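Local coordinates for cycloserine biosynthesis protein DcsG (Streptomyces lavendulae, PDB 6JIL) that catalyses, as an ATP-grasp ligase, the ATP-dependent cyclisation of O-ureido-D-serine to the antibiotic D-cycloserine, at residues R160-L165 with S170-Q175; E61-F66 with P138-Y143; T32-D37 with W45-A50; V51-P56 with A68-V73. All coordinates share one frame; numbering follows the deposited sequence.

Interaction 1: residues R160-L165 with S170-Q175; sequences RHVARL and SHVILQ. With ADP (adenosine-5'-diphosphate), chain G.
L165 and V172 make the tightest apolar touch between helix 155-167 and strand 172-176: CB of L165 lies 3.4 Å from CG2 of V172, and the two side chains cross at about a right angle. With CG1 anti to the backbone N (chi1 178°), V172 turns that methyl to V162 CG2, 4.1 Å away, and CG2 to L165. The same V162 methyl also meets L174 CD2 at 4.1 Å, so it serves two strand residues at once. Branched aliphatic residues suit this buried seam, because V172 can offer one methyl to each of two helix residues. At the tight return between helix and strand, S170 N donates to L165 O over 3.1 Å, at 158° on the hydrogen. Further out, V136 of strand 133-138 and V121 of helix 117-127 also touch V162. The strand then delivers Q175, whose OE1 accepts a bond of 3.2 Å from N6 of the ADP adenine and another from K137 NZ; its NE2 bonds to T108. The apolar layer thus backs a strand whose polar end reads the adenine amino group, and the lysine probably polarises the accepting amide oxygen.

Interaction 2: residues E61-F66 with P138-Y143; sequences ERQAEF and PTDGCY. With ADP (adenosine-5'-diphosphate), chain G.
Q63 and D140 meet where the first turn of helix 63-76 approaches the phosphate-side loop of the ATP-grasp nucleotide site, the loop between strands 133-138 and 148-151. Their side chains cross at about a right angle, with the amide and carboxylate planes 42° apart, so the two flat groups do not pair in one plane. CG of Q63 lies 3.2 Å from D140 OD1, and the bend at chi2 (85°) beyond it turns NE2 to the aspartate. NE2 is then shared between a side-chain and a main-chain acceptor: a weak bond of 3.0 Å to D140 OD1, bent to 121° at the hydrogen, and a weak one of 3.3 Å to D140 O. A glutamine suits the place, being long enough to reach the loop and having an amide nitrogen that can serve both oxygens. The carboxylate has a second partner, since OD2 of D140 is hydrogen-bonded to S170 OG. Beyond D140 the chain turns through G141 and C142 to the nucleotide, and Y143 N is hydrogen-bonded to a tartrate, probably from the crystallisation liquor. At the diphosphate, O3B of ADP lies 3.1 Å from C142 C and 3.3 Å from Y143 N.

Interaction 3: residues T32-D37 with W45-A50; sequences TAEVCD and WSRFEA
OE2 of E34 receives the one salt bridge of this contact, from R47 NH2 at 3.3 Å; as a hydrogen bond it is long and weak, though fairly straight at 160°. The carboxylate approaches the edge of the guanidinium with the two planes 25° apart. Opposite charges on long chains suit this outer margin, where R47 is exposed and E34 partly so. The same OE2 lies at the edge of the F48 ring, 3.6 Å from CE2, and carboxylate and ring stand nearly perpendicular at 83°. Deeper in, C36 touches two aromatic residues. Its SG meets F48 CZ at 3.5 Å, approaching the ring obliquely, while its CB touches W45 CH2 at 3.5 Å. A small, polarisable side chain suits a site that two large rings have to share. The tryptophan also presents its edge to the backbone, with CZ2 lying 3.8 Å from D37 O. Beyond the two segments, W45 makes an edge-to-face contact with F69, and F48 packs on A5 of strand 4-8. The arrangement is that of a sheet margin: sulfur-aromatic and apolar contacts pack the connection between strands 33-37 and 50-55 against strand 33-37, one of the two outermost strands of a parallel four-stranded sheet.

Interaction 4: residues V51-P56 with A68-V73; sequences VVFRSP and AFCERV
A cysteine sulfur set obliquely against a phenylalanine ring is the striking feature here: C70 SG stands 4.0 Å from the centroid of the F53 ring, 33° off the ring normal. The nearest ring carbon is CZ, 3.5 Å from the sulfur. C70 reaches it because its SG is anti to the carbonyl carbon (chi1 -63°), which carries the sulfur from the helix toward the strand. F69, one residue earlier, meets the same ring from another direction: its CE2 comes to the edge of F53, 3.9 Å from CE2 there, and the two side chains slide past each other in opposite directions. Towards the start of the strand the bulk is smaller, V51 CG2 touching V73 CG1 at 4.1 Å with the side chains at about a right angle. A long aromatic at F53 suits an interval of 11.3 Å between the segment axes, and the valines fit where the backbones come closer. L79 touches F53, V51 and V73, and M83 and V86 of helix 83-89 lie against C70. Strand and helix run almost antiparallel, at 165°, as the first two elements of a right-handed beta-alpha-beta crossover do, here formed by strand 50-55, helix 63-76 and strand 78-79 of the parallel sheet.

In the fold
From the N terminus, interaction 3 comes first, closing the connection between neighbours in sequence, strands 33-37 and 50-55. Interaction 4 follows in series, closing the loop that leads from strand 50-55 into helix 63-76. The two touch, W45 packing on V51, so together they cover part of one side of the parallel sheet. Interaction 2 starts on the same helix but spans 71 residues to the loop after strand 133-138. Its segments alternate with those of interaction 4, and F66 packs on P56. Interaction 1, last and local, closes the short return from helix 155-167 to strand 172-176. It meets interaction 2 beside ADP, where 138-143 runs against 170-175, so interaction 2 bridges the N-terminal parallel sheet region and the nucleotide-binding sheet.

Interaction 1: residues R160-L165 with S170-Q175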
# COMPACT_ATOMS: atom_id res chain seq x y z
N ARG A 160 -21.18 -2.87 12.44
CA ARG A 160 -20.52 -2.97 13.73
C ARG A 160 -19.01 -3.00 13.51
O ARG A 160 -18.24 -2.49 14.32
CB ARG A 160 -20.98 -4.21 14.49
CG ARG A 160 -22.25 -4.00 15.31
CD ARG A 160 -23.15 -5.24 15.31
NE ARG A 160 -22.43 -6.47 15.64
CZ ARG A 160 -22.96 -7.69 15.58
NH1 ARG A 160 -24.22 -7.84 15.21
NH2 ARG A 160 -22.22 -8.75 15.89
N HIS A 161 -18.60 -3.60 12.40
CA HIS A 161 -17.19 -3.65 12.06
C HIS A 161 -16.79 -2.22 11.74
O HIS A 161 -15.75 -1.73 12.18
CB HIS A 161 -16.97 -4.56 10.85
CG HIS A 161 -15.54 -4.65 10.40
ND1 HIS A 161 -15.16 -5.35 9.27
CD2 HIS A 161 -14.41 -4.13 10.92
CE1 HIS A 161 -13.86 -5.25 9.11
NE2 HIS A 161 -13.37 -4.52 10.10
N VAL A 162 -17.64 -1.54 10.98
CA VAL A 162 -17.39 -0.16 10.58
C VAL A 162 -17.30 0.74 11.81
O VAL A 162 -16.37 1.54 11.93
CB VAL A 162 -18.52 0.37 9.64
CG1 VAL A 162 -18.39 1.87 9.45
CG2 VAL A 162 -18.42 -0.34 8.29
N ALA A 163 -18.25 0.60 12.72
CA ALA A 163 -18.28 1.41 13.92
C ALA A 163 -16.99 1.26 14.72
O ALA A 163 -16.43 2.25 15.18
CB ALA A 163 -19.48 1.04 14.79
N ARG A 164 -16.53 0.03 14.85
CA ARG A 164 -15.30 -0.28 15.59
C ARG A 164 -14.12 0.51 15.04
O ARG A 164 -13.26 0.95 15.79
CB ARG A 164 -15.02 -1.79 15.53
CG ARG A 164 -13.71 -2.23 16.18
CD ARG A 164 -13.61 -3.76 16.30
NE ARG A 164 -13.46 -4.46 15.02
CZ ARG A 164 -12.32 -4.56 14.34
NH1 ARG A 164 -11.21 -4.01 14.83
NH2 ARG A 164 -12.28 -5.20 13.18
N LEU A 165 -14.09 0.68 13.72
CA LEU A 165 -13.00 1.40 13.06
C LEU A 165 -13.12 2.91 13.23
O LEU A 165 -12.12 3.60 13.41
CB LEU A 165 -12.96 1.05 11.57
CG LEU A 165 -12.58 -0.40 11.27
CD1 LEU A 165 -12.48 -0.63 9.77
CD2 LEU A 165 -11.24 -0.69 11.93
N SER A 170 -10.47 6.12 12.59
CA SER A 170 -10.00 5.83 11.24
C SER A 170 -11.16 6.02 10.26
O SER A 170 -12.32 5.89 10.64
CB SER A 170 -9.54 4.36 11.13
OG SER A 170 -8.45 4.06 11.98
N HIS A 171 -10.84 6.36 9.02
CA HIS A 171 -11.87 6.50 8.00
C HIS A 171 -12.07 5.07 7.51
O HIS A 171 -11.14 4.27 7.54
CB HIS A 171 -11.40 7.38 6.84
CG HIS A 171 -11.62 8.84 7.06
ND1 HIS A 171 -10.93 9.56 8.01
CD2 HIS A 171 -12.45 9.72 6.45
CE1 HIS A 171 -11.32 10.83 7.97
NE2 HIS A 171 -12.25 10.95 7.04
N VAL A 172 -13.27 4.74 7.06
CA VAL A 172 -13.55 3.39 6.59
C VAL A 172 -13.96 3.39 5.13
O VAL A 172 -14.72 4.25 4.70
CB VAL A 172 -14.67 2.72 7.42
CG1 VAL A 172 -14.98 1.33 6.89
CG2 VAL A 172 -14.24 2.65 8.88
N ILE A 173 -13.46 2.42 4.38
CA ILE A 173 -13.80 2.31 2.98
C ILE A 173 -14.71 1.11 2.74
O ILE A 173 -14.48 0.03 3.28
CB ILE A 173 -12.52 2.18 2.10
CG1 ILE A 173 -11.91 3.57 1.89
CG2 ILE A 173 -12.85 1.56 0.76
CD1 ILE A 173 -10.66 3.56 1.07
N LEU A 174 -15.76 1.34 1.96
CA LEU A 174 -16.71 0.29 1.60
C LEU A 174 -16.56 0.06 0.11
O LEU A 174 -16.59 1.01 -0.67
CB LEU A 174 -18.15 0.74 1.90
CG LEU A 174 -18.51 1.10 3.34
CD1 LEU A 174 -19.97 1.54 3.41
CD2 LEU A 174 -18.28 -0.10 4.24
N GLN A 175 -16.36 -1.19 -0.30
CA GLN A 175 -16.22 -1.50 -1.72
C GLN A 175 -16.99 -2.76 -2.06
O GLN A 175 -17.13 -3.66 -1.23
CB GLN A 175 -14.76 -1.74 -2.12
CG GLN A 175 -13.76 -0.69 -1.72
CD GLN A 175 -12.34 -1.09 -2.10
OE1 GLN A 175 -11.90 -2.20 -1.81
NE2 GLN A 175 -11.62 -0.18 -2.74
PB ADP G . -4.35 -4.11 2.52
O1B ADP G . -3.65 -5.27 1.63
O2B ADP G . -3.52 -2.83 2.44
O3B ADP G . -4.41 -4.59 3.99
PA ADP G . -6.27 -4.47 0.59
O1A ADP G . -7.02 -3.51 -0.21
O2A ADP G . -5.01 -4.93 -0.26
O3A ADP G . -5.86 -3.76 2.00
O5' ADP G . -7.25 -5.71 0.92
C5' ADP G . -6.47 -6.83 1.37
C4' ADP G . -6.93 -8.07 0.60
O4' ADP G . -8.37 -8.22 0.71
C3' ADP G . -6.60 -7.96 -0.88
O3' ADP G . -5.31 -8.48 -1.18
C2' ADP G . -7.74 -8.75 -1.55
O2' ADP G . -7.41 -10.14 -1.68
C1' ADP G . -8.94 -8.52 -0.60
N9 ADP G . -9.80 -7.40 -1.08
C8 ADP G . -9.90 -6.14 -0.55
N7 ADP G . -10.79 -5.44 -1.18
C5 ADP G . -11.33 -6.19 -2.16
C6 ADP G . -12.46 -6.05 -3.01
N6 ADP G . -13.15 -4.85 -3.09
N1 ADP G . -12.86 -7.12 -3.73
C2 ADP G . -12.24 -8.29 -3.66
N3 ADP G . -11.18 -8.47 -2.87
C4 ADP G . -10.69 -7.47 -2.12

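Interaction 2: residues E61-F66 with P138-Y143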
# COMPACT_ATOMS: atom_id res chain seq x y z
N GLU A 61 -1.14 -0.38 13.33
CA GLU A 61 -1.67 -0.53 14.69
C GLU A 61 -1.63 0.79 15.44
O GLU A 61 -2.36 0.98 16.40
CB GLU A 61 -0.87 -1.57 15.47
CG GLU A 61 -1.23 -2.99 15.15
CD GLU A 61 -0.21 -3.96 15.68
OE1 GLU A 61 0.18 -3.82 16.86
OE2 GLU A 61 0.21 -4.86 14.92
N ARG A 62 -0.75 1.68 15.00
CA ARG A 62 -0.62 2.99 15.63
C ARG A 62 -0.24 4.03 14.58
O ARG A 62 0.87 4.56 14.57
CB ARG A 62 0.43 2.92 16.76
CG ARG A 62 1.66 2.09 16.44
CD ARG A 62 2.57 1.99 17.65
NE ARG A 62 1.91 1.37 18.80
CZ ARG A 62 1.57 0.09 18.87
NH1 ARG A 62 1.83 -0.74 17.87
NH2 ARG A 62 0.96 -0.38 19.96
N GLN A 63 -1.20 4.31 13.71
CA GLN A 63 -1.02 5.25 12.63
C GLN A 63 -0.54 6.62 13.06
O GLN A 63 0.48 7.09 12.59
CB GLN A 63 -2.33 5.36 11.84
CG GLN A 63 -2.89 4.01 11.38
CD GLN A 63 -3.74 3.32 12.44
OE1 GLN A 63 -3.33 3.16 13.59
NE2 GLN A 63 -4.94 2.89 12.04
N ALA A 64 -1.28 7.27 13.96
CA ALA A 64 -0.90 8.59 14.43
C ALA A 64 0.53 8.62 14.95
O ALA A 64 1.26 9.58 14.70
CB ALA A 64 -1.87 9.07 15.52
N GLU A 65 0.92 7.57 15.67
CA GLU A 65 2.27 7.48 16.23
C GLU A 65 3.34 7.46 15.15
O GLU A 65 4.37 8.14 15.28
CB GLU A 65 2.43 6.22 17.09
CG GLU A 65 1.74 6.26 18.44
CD GLU A 65 0.22 6.15 18.35
OE1 GLU A 65 -0.43 6.09 19.42
OE2 GLU A 65 -0.32 6.13 17.23
N PHE A 66 3.10 6.69 14.09
CA PHE A 66 4.07 6.59 13.00
C PHE A 66 4.15 7.89 12.21
O PHE A 66 5.24 8.31 11.82
CB PHE A 66 3.69 5.44 12.06
CG PHE A 66 4.66 5.27 10.91
CD1 PHE A 66 5.94 4.79 11.14
CD2 PHE A 66 4.30 5.64 9.63
CE1 PHE A 66 6.86 4.70 10.10
CE2 PHE A 66 5.22 5.55 8.58
CZ PHE A 66 6.50 5.08 8.82
N PRO A 138 -10.28 -0.38 6.83
CA PRO A 138 -9.85 0.95 7.28
C PRO A 138 -9.03 1.56 6.15
O PRO A 138 -8.38 0.85 5.39
CB PRO A 138 -9.00 0.63 8.49
CG PRO A 138 -8.36 -0.67 8.10
CD PRO A 138 -9.54 -1.43 7.54
N THR A 139 -9.07 2.88 6.01
CA THR A 139 -8.29 3.52 4.96
C THR A 139 -6.82 3.53 5.32
O THR A 139 -5.95 3.66 4.44
CB THR A 139 -8.71 4.96 4.75
OG1 THR A 139 -8.44 5.70 5.95
CG2 THR A 139 -10.19 5.04 4.42
N ASP A 140 -6.53 3.40 6.61
CA ASP A 140 -5.16 3.41 7.09
C ASP A 140 -4.71 2.06 7.66
O ASP A 140 -4.57 1.91 8.88
CB ASP A 140 -4.94 4.53 8.12
CG ASP A 140 -5.87 4.43 9.32
OD1 ASP A 140 -5.66 5.19 10.29
OD2 ASP A 140 -6.82 3.61 9.32
N GLY A 141 -4.48 1.10 6.77
CA GLY A 141 -4.03 -0.22 7.19
C GLY A 141 -3.17 -0.90 6.15
O GLY A 141 -2.81 -0.30 5.13
N CYS A 142 -2.81 -2.15 6.41
CA CYS A 142 -2.00 -2.96 5.51
C CYS A 142 -2.00 -4.40 5.99
O CYS A 142 -2.51 -4.71 7.08
CB CYS A 142 -0.55 -2.46 5.44
SG CYS A 142 0.46 -2.72 6.95
N TYR A 143 -1.44 -5.28 5.17
CA TYR A 143 -1.33 -6.69 5.51
C TYR A 143 -2.67 -7.30 5.93
O TYR A 143 -2.73 -8.08 6.88
CB TYR A 143 -0.29 -6.84 6.62
CG TYR A 143 0.47 -8.14 6.58
CD1 TYR A 143 1.17 -8.53 5.43
CD2 TYR A 143 0.51 -8.98 7.69
CE1 TYR A 143 1.89 -9.73 5.40
CE2 TYR A 143 1.23 -10.18 7.66
CZ TYR A 143 1.91 -10.54 6.51
OH TYR A 143 2.62 -11.72 6.49
PB ADP G . -4.35 -4.11 2.52
O1B ADP G . -3.65 -5.27 1.63
O2B ADP G . -3.52 -2.83 2.44
O3B ADP G . -4.41 -4.59 3.99
PA ADP G . -6.27 -4.47 0.59
O1A ADP G . -7.02 -3.51 -0.21
O2A ADP G . -5.01 -4.93 -0.26
O3A ADP G . -5.86 -3.76 2.00
O5' ADP G . -7.25 -5.71 0.92
C5' ADP G . -6.47 -6.83 1.37
C4' ADP G . -6.93 -8.07 0.60
O4' ADP G . -8.37 -8.22 0.71
C3' ADP G . -6.60 -7.96 -0.88
O3' ADP G . -5.31 -8.48 -1.18
C2' ADP G . -7.74 -8.75 -1.55
O2' ADP G . -7.41 -10.14 -1.68
C1' ADP G . -8.94 -8.52 -0.60
N9 ADP G . -9.80 -7.40 -1.08
C8 ADP G . -9.90 -6.14 -0.55
N7 ADP G . -10.79 -5.44 -1.18
C5 ADP G . -11.33 -6.19 -2.16
C6 ADP G . -12.46 -6.05 -3.01
N6 ADP G . -13.15 -4.85 -3.09
N1 ADP G . -12.86 -7.12 -3.73
C2 ADP G . -12.24 -8.29 -3.66
N3 ADP G . -11.18 -8.47 -2.87
C4 ADP G . -10.69 -7.47 -2.12

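Interaction 3: residues T32-D37 with W45-A50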
# COMPACT_ATOMS: atom_id res chain seq x y z
N THR A 32 25.90 3.00 2.11
CA THR A 32 25.94 2.37 3.42
C THR A 32 24.57 2.51 4.03
O THR A 32 24.10 3.62 4.29
CB THR A 32 26.95 3.08 4.35
OG1 THR A 32 28.14 3.38 3.62
CG2 THR A 32 27.30 2.19 5.53
N ALA A 33 23.90 1.38 4.25
CA ALA A 33 22.57 1.41 4.82
C ALA A 33 22.52 0.78 6.20
O ALA A 33 23.26 -0.16 6.49
CB ALA A 33 21.59 0.69 3.90
N GLU A 34 21.67 1.32 7.06
CA GLU A 34 21.49 0.78 8.41
C GLU A 34 19.99 0.52 8.58
O GLU A 34 19.16 1.36 8.21
CB GLU A 34 21.97 1.76 9.48
CG GLU A 34 23.48 1.92 9.56
CD GLU A 34 23.92 2.87 10.68
OE1 GLU A 34 25.12 3.23 10.71
OE2 GLU A 34 23.07 3.25 11.52
N VAL A 35 19.66 -0.65 9.11
CA VAL A 35 18.27 -1.01 9.35
C VAL A 35 17.90 -0.40 10.70
O VAL A 35 18.57 -0.66 11.70
CB VAL A 35 18.10 -2.54 9.40
CG1 VAL A 35 16.64 -2.91 9.49
CG2 VAL A 35 18.72 -3.16 8.16
N CYS A 36 16.85 0.42 10.73
CA CYS A 36 16.43 1.08 11.96
C CYS A 36 14.97 0.86 12.33
O CYS A 36 14.09 0.92 11.48
CB CYS A 36 16.66 2.59 11.84
SG CYS A 36 18.33 3.05 11.42
N ASP A 37 14.72 0.61 13.61
CA ASP A 37 13.37 0.42 14.10
C ASP A 37 12.85 1.82 14.43
O ASP A 37 13.51 2.57 15.15
CB ASP A 37 13.38 -0.46 15.35
CG ASP A 37 11.99 -0.77 15.87
OD1 ASP A 37 11.83 -1.79 16.57
OD2 ASP A 37 11.06 0.01 15.58
N TRP A 45 18.55 10.05 14.40
CA TRP A 45 18.18 10.21 13.00
C TRP A 45 18.91 11.34 12.28
O TRP A 45 18.93 11.39 11.05
CB TRP A 45 16.66 10.37 12.89
CG TRP A 45 15.94 9.17 13.46
CD1 TRP A 45 15.58 8.97 14.76
CD2 TRP A 45 15.57 7.97 12.75
NE1 TRP A 45 15.03 7.72 14.92
CE2 TRP A 45 15.01 7.09 13.70
CE3 TRP A 45 15.67 7.56 11.42
CZ2 TRP A 45 14.54 5.81 13.35
CZ3 TRP A 45 15.21 6.30 11.07
CH2 TRP A 45 14.65 5.43 12.04
N SER A 46 19.52 12.23 13.05
CA SER A 46 20.26 13.35 12.48
C SER A 46 21.54 12.85 11.79
O SER A 46 22.13 13.56 10.99
CB SER A 46 20.64 14.35 13.58
OG SER A 46 21.65 13.84 14.43
N ARG A 47 21.95 11.63 12.12
CA ARG A 47 23.16 11.04 11.55
C ARG A 47 23.03 10.63 10.09
O ARG A 47 24.04 10.51 9.39
CB ARG A 47 23.58 9.79 12.32
CG ARG A 47 24.23 10.01 13.66
CD ARG A 47 24.73 8.66 14.20
NE ARG A 47 23.65 7.67 14.27
CZ ARG A 47 23.60 6.55 13.56
NH1 ARG A 47 24.58 6.25 12.71
NH2 ARG A 47 22.57 5.73 13.70
N PHE A 48 21.81 10.38 9.63
CA PHE A 48 21.59 9.94 8.26
C PHE A 48 21.50 11.03 7.20
O PHE A 48 21.08 12.15 7.47
CB PHE A 48 20.33 9.08 8.18
CG PHE A 48 20.30 7.95 9.16
CD1 PHE A 48 19.58 8.06 10.34
CD2 PHE A 48 21.03 6.79 8.92
CE1 PHE A 48 19.58 7.02 11.27
CE2 PHE A 48 21.04 5.75 9.84
CZ PHE A 48 20.31 5.87 11.01
N GLU A 49 21.90 10.67 5.98
CA GLU A 49 21.85 11.58 4.84
C GLU A 49 20.39 11.62 4.43
O GLU A 49 19.85 12.66 4.09
CB GLU A 49 22.68 11.00 3.68
CG GLU A 49 23.14 12.02 2.66
CD GLU A 49 24.42 12.73 3.10
OE1 GLU A 49 24.83 13.70 2.42
OE2 GLU A 49 25.01 12.30 4.12
N ALA A 50 19.76 10.46 4.47
CA ALA A 50 18.36 10.33 4.12
C ALA A 50 17.77 9.10 4.81
O ALA A 50 18.48 8.30 5.41
CB ALA A 50 18.20 10.20 2.61

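Interaction 4: residues V51-P56 with A68-V73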
# COMPACT_ATOMS: atom_id res chain seq x y z
N VAL A 51 16.45 8.98 4.71
CA VAL A 51 15.73 7.88 5.31
C VAL A 51 14.73 7.30 4.32
O VAL A 51 14.13 8.04 3.54
CB VAL A 51 14.97 8.37 6.57
CG1 VAL A 51 14.00 7.31 7.05
CG2 VAL A 51 15.96 8.69 7.68
N VAL A 52 14.59 5.98 4.33
CA VAL A 52 13.63 5.29 3.47
C VAL A 52 12.78 4.38 4.35
O VAL A 52 13.30 3.62 5.18
CB VAL A 52 14.32 4.41 2.39
CG1 VAL A 52 13.29 3.49 1.74
CG2 VAL A 52 14.94 5.29 1.33
N PHE A 53 11.47 4.48 4.18
CA PHE A 53 10.54 3.66 4.96
C PHE A 53 10.32 2.35 4.22
O PHE A 53 9.68 2.30 3.17
CB PHE A 53 9.23 4.41 5.15
CG PHE A 53 9.40 5.75 5.79
CD1 PHE A 53 9.09 6.91 5.10
CD2 PHE A 53 9.86 5.86 7.09
CE1 PHE A 53 9.23 8.16 5.70
CE2 PHE A 53 10.00 7.11 7.69
CZ PHE A 53 9.68 8.26 6.99
N ARG A 54 10.86 1.28 4.78
CA ARG A 54 10.75 -0.02 4.16
C ARG A 54 9.66 -0.90 4.73
O ARG A 54 8.72 -1.26 4.02
CB ARG A 54 12.10 -0.75 4.25
CG ARG A 54 13.17 -0.14 3.35
CD ARG A 54 12.68 -0.13 1.93
NE ARG A 54 12.10 -1.43 1.63
CZ ARG A 54 10.96 -1.62 0.98
NH1 ARG A 54 10.26 -0.59 0.53
NH2 ARG A 54 10.49 -2.86 0.83
N SER A 55 9.75 -1.23 6.02
CA SER A 55 8.77 -2.10 6.62
C SER A 55 8.36 -1.82 8.07
O SER A 55 8.37 -2.72 8.90
CB SER A 55 9.26 -3.54 6.52
OG SER A 55 10.56 -3.66 7.08
N PRO A 56 7.99 -0.57 8.38
CA PRO A 56 7.57 -0.22 9.74
C PRO A 56 6.09 -0.57 9.74
O PRO A 56 5.23 0.25 10.07
CB PRO A 56 7.80 1.27 9.78
CG PRO A 56 7.32 1.67 8.42
CD PRO A 56 7.91 0.62 7.51
N ALA A 68 3.62 10.79 13.35
CA ALA A 68 4.33 11.75 14.20
C ALA A 68 5.83 11.50 14.10
O ALA A 68 6.64 12.43 14.07
CB ALA A 68 3.86 11.61 15.65
N PHE A 69 6.19 10.22 14.05
CA PHE A 69 7.59 9.82 13.94
C PHE A 69 8.16 10.38 12.65
O PHE A 69 9.20 11.03 12.65
CB PHE A 69 7.70 8.29 13.94
CG PHE A 69 9.00 7.78 13.41
CD1 PHE A 69 10.15 7.82 14.18
CD2 PHE A 69 9.08 7.27 12.11
CE1 PHE A 69 11.38 7.35 13.67
CE2 PHE A 69 10.30 6.80 11.59
CZ PHE A 69 11.44 6.84 12.38
N CYS A 70 7.47 10.13 11.54
CA CYS A 70 7.92 10.62 10.25
C CYS A 70 8.09 12.13 10.27
O CYS A 70 9.10 12.65 9.81
CB CYS A 70 6.91 10.23 9.16
SG CYS A 70 6.73 8.45 8.92
N GLU A 71 7.09 12.83 10.81
CA GLU A 71 7.13 14.28 10.92
C GLU A 71 8.38 14.75 11.67
O GLU A 71 9.08 15.65 11.20
CB GLU A 71 5.87 14.76 11.65
CG GLU A 71 5.78 16.27 11.85
CD GLU A 71 5.85 17.05 10.54
OE1 GLU A 71 5.27 16.59 9.53
OE2 GLU A 71 6.49 18.12 10.53
N ARG A 72 8.66 14.15 12.82
CA ARG A 72 9.84 14.54 13.60
C ARG A 72 11.15 14.24 12.88
O ARG A 72 12.13 14.97 13.03
CB ARG A 72 9.87 13.81 14.95
CG ARG A 72 8.79 14.20 15.94
CD ARG A 72 9.18 13.71 17.34
NE ARG A 72 9.31 12.25 17.38
CZ ARG A 72 8.28 11.42 17.46
NH1 ARG A 72 7.04 11.89 17.50
NH2 ARG A 72 8.49 10.11 17.46
N VAL A 73 11.18 13.16 12.12
CA VAL A 73 12.38 12.77 11.41
C VAL A 73 12.69 13.75 10.27
O VAL A 73 13.85 14.03 9.98
CB VAL A 73 12.25 11.33 10.84
CG1 VAL A 73 13.53 10.91 10.12
CG2 VAL A 73 11.95 10.36 11.98